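Long-range contact in glycosyl hydrolase, family 38 (Enterococcus faecalis, PDB 5KBP), which probably hydrolyses alpha-mannosidic linkages in carbohydrates as a metal-binding family 38 alpha-mannosidase: residues Tyr335-Phe340 with Arg836-Asn841. Sequence-based numbering, arbitrary orientation.
Sequences YPHDQF and RQEQTN
Arg836 lies across the ring of Tyr335 and continues beyond it. Its CB sits over the centre of one ring face in a CH-pi contact, 3.9 Å from the centroid and 11° off the normal. CG passes outside the CD2-CE2 edge of Tyr335, 3.9 Å from each of those two atoms, and CD, farther out still, is 3.7 Å from Tyr335 CD2. The chain is extended from CG to NE, carrying the guanidinium past the tyrosine to helix 304-332, where NE donates to the carbonyl of Ala326 and NH2 forms a salt bridge with Glu330. NH1 turns back to its own loop and bonds Asn841 O at 2.8 Å, the acceptor lying in the guanidinium plane, so three groups fix the arginine's tip.

His337 enters the loop beside this pair, with Glu838 CA over one imidazole face (3.5 Å to the centroid) and Tyr335 CD1 over the other. From this sandwich NE2 gives a weak hydrogen bond to Arg836 O (3.3 Å). At the ring edge, Asn841 ND2 approaches His337 CE1 and also donates to a water at 2.8 Å, which weakly accepts from Tyr335 N. Pro336, the centre of an inverse gamma turn, occupies the N-cap position of helix 337-348. The contact is thus an interdomain seam: the hairpin loop between antiparallel strands 829-836 and 843-849 of the C-terminal beta sandwich docks on a helix N-terminus of the alpha-mannosidase middle domain.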
# COMPACT_ATOMS: atom_id res chain seq x y z
N TYR A 335 18.88 17.88 -12.48
CA TYR A 335 18.51 17.58 -11.10
C TYR A 335 17.07 17.09 -11.09
O TYR A 335 16.17 17.80 -11.58
CB TYR A 335 18.68 18.81 -10.20
CG TYR A 335 18.54 18.52 -8.72
CD1 TYR A 335 17.30 18.55 -8.10
CD2 TYR A 335 19.65 18.24 -7.94
CE1 TYR A 335 17.16 18.31 -6.75
CE2 TYR A 335 19.53 17.99 -6.58
CZ TYR A 335 18.28 18.02 -6.00
OH TYR A 335 18.15 17.78 -4.65
N PRO A 336 16.80 15.89 -10.56
CA PRO A 336 15.45 15.30 -10.64
C PRO A 336 14.48 15.93 -9.65
O PRO A 336 14.12 15.34 -8.62
CB PRO A 336 15.72 13.82 -10.35
CG PRO A 336 16.89 13.84 -9.43
CD PRO A 336 17.75 15.01 -9.86
N HIS A 337 14.04 17.15 -9.96
CA HIS A 337 13.14 17.87 -9.06
C HIS A 337 11.78 17.20 -8.98
O HIS A 337 11.23 17.03 -7.89
CB HIS A 337 13.01 19.33 -9.52
CG HIS A 337 14.20 20.17 -9.19
ND1 HIS A 337 15.05 20.67 -10.15
CD2 HIS A 337 14.69 20.59 -8.00
CE1 HIS A 337 16.01 21.37 -9.57
NE2 HIS A 337 15.81 21.34 -8.27
N ASP A 338 11.21 16.84 -10.13
CA ASP A 338 9.88 16.22 -10.14
C ASP A 338 9.88 14.91 -9.35
O ASP A 338 8.91 14.60 -8.65
CB ASP A 338 9.42 15.98 -11.58
CG ASP A 338 9.09 17.27 -12.31
OD1 ASP A 338 8.93 18.31 -11.63
OD2 ASP A 338 8.98 17.25 -13.55
N GLN A 339 10.96 14.14 -9.45
CA GLN A 339 11.03 12.87 -8.72
C GLN A 339 11.16 13.11 -7.22
O GLN A 339 10.54 12.39 -6.42
CB GLN A 339 12.19 12.02 -9.24
CG GLN A 339 12.01 11.48 -10.65
CD GLN A 339 12.40 12.48 -11.73
OE1 GLN A 339 12.56 13.67 -11.46
NE2 GLN A 339 12.56 12.00 -12.95
N PHE A 340 11.96 14.10 -6.82
CA PHE A 340 12.08 14.41 -5.40
C PHE A 340 10.77 14.95 -4.84
O PHE A 340 10.41 14.65 -3.70
CB PHE A 340 13.22 15.41 -5.17
CG PHE A 340 14.57 14.77 -5.04
CD1 PHE A 340 14.82 13.86 -4.03
CD2 PHE A 340 15.60 15.09 -5.91
CE1 PHE A 340 16.06 13.26 -3.89
CE2 PHE A 340 16.84 14.50 -5.78
CZ PHE A 340 17.07 13.58 -4.77
N ARG A 836 19.08 21.28 -4.26
CA ARG A 836 19.04 22.36 -5.23
C ARG A 836 17.62 22.88 -5.40
O ARG A 836 16.65 22.15 -5.22
CB ARG A 836 19.62 21.90 -6.58
CG ARG A 836 21.10 21.58 -6.52
CD ARG A 836 21.70 21.28 -7.88
NE ARG A 836 23.14 21.09 -7.78
CZ ARG A 836 24.04 22.06 -7.93
NH1 ARG A 836 23.64 23.30 -8.19
NH2 ARG A 836 25.33 21.80 -7.81
N GLN A 837 17.53 24.16 -5.76
CA GLN A 837 16.23 24.82 -5.92
C GLN A 837 15.54 24.34 -7.19
O GLN A 837 16.18 23.93 -8.16
CB GLN A 837 16.42 26.34 -5.94
CG GLN A 837 15.14 27.14 -5.80
CD GLN A 837 15.40 28.60 -5.50
OE1 GLN A 837 16.40 29.17 -5.94
NE2 GLN A 837 14.51 29.22 -4.74
N GLU A 838 14.20 24.41 -7.18
CA GLU A 838 13.40 23.72 -8.19
C GLU A 838 13.73 24.20 -9.60
O GLU A 838 14.03 23.40 -10.49
CB GLU A 838 11.91 23.90 -7.90
CG GLU A 838 11.34 22.89 -6.92
CD GLU A 838 9.85 22.69 -7.11
OE1 GLU A 838 9.35 21.60 -6.76
OE2 GLU A 838 9.18 23.62 -7.60
N GLN A 839 13.66 25.51 -9.83
CA GLN A 839 13.85 26.05 -11.18
C GLN A 839 15.23 26.65 -11.40
O GLN A 839 15.81 26.46 -12.47
CB GLN A 839 12.78 27.10 -11.48
CG GLN A 839 11.36 26.55 -11.46
CD GLN A 839 10.34 27.54 -12.00
OE1 GLN A 839 10.13 27.64 -13.21
NE2 GLN A 839 9.70 28.28 -11.10
N THR A 840 15.77 27.36 -10.41
CA THR A 840 17.06 28.02 -10.58
C THR A 840 18.24 27.06 -10.49
O THR A 840 19.34 27.40 -10.93
CB THR A 840 17.23 29.13 -9.54
OG1 THR A 840 17.23 28.55 -8.23
CG2 THR A 840 16.09 30.13 -9.64
N ASN A 841 18.04 25.87 -9.91
CA ASN A 841 19.08 24.87 -9.71
C ASN A 841 20.22 25.36 -8.83
O ASN A 841 21.32 24.79 -8.84
CB ASN A 841 19.64 24.37 -11.05
CG ASN A 841 18.67 23.46 -11.79
OD1 ASN A 841 18.16 23.82 -12.85
ND2 ASN A 841 18.42 22.29 -11.23
O HOH W 1 17.64 20.33 -13.12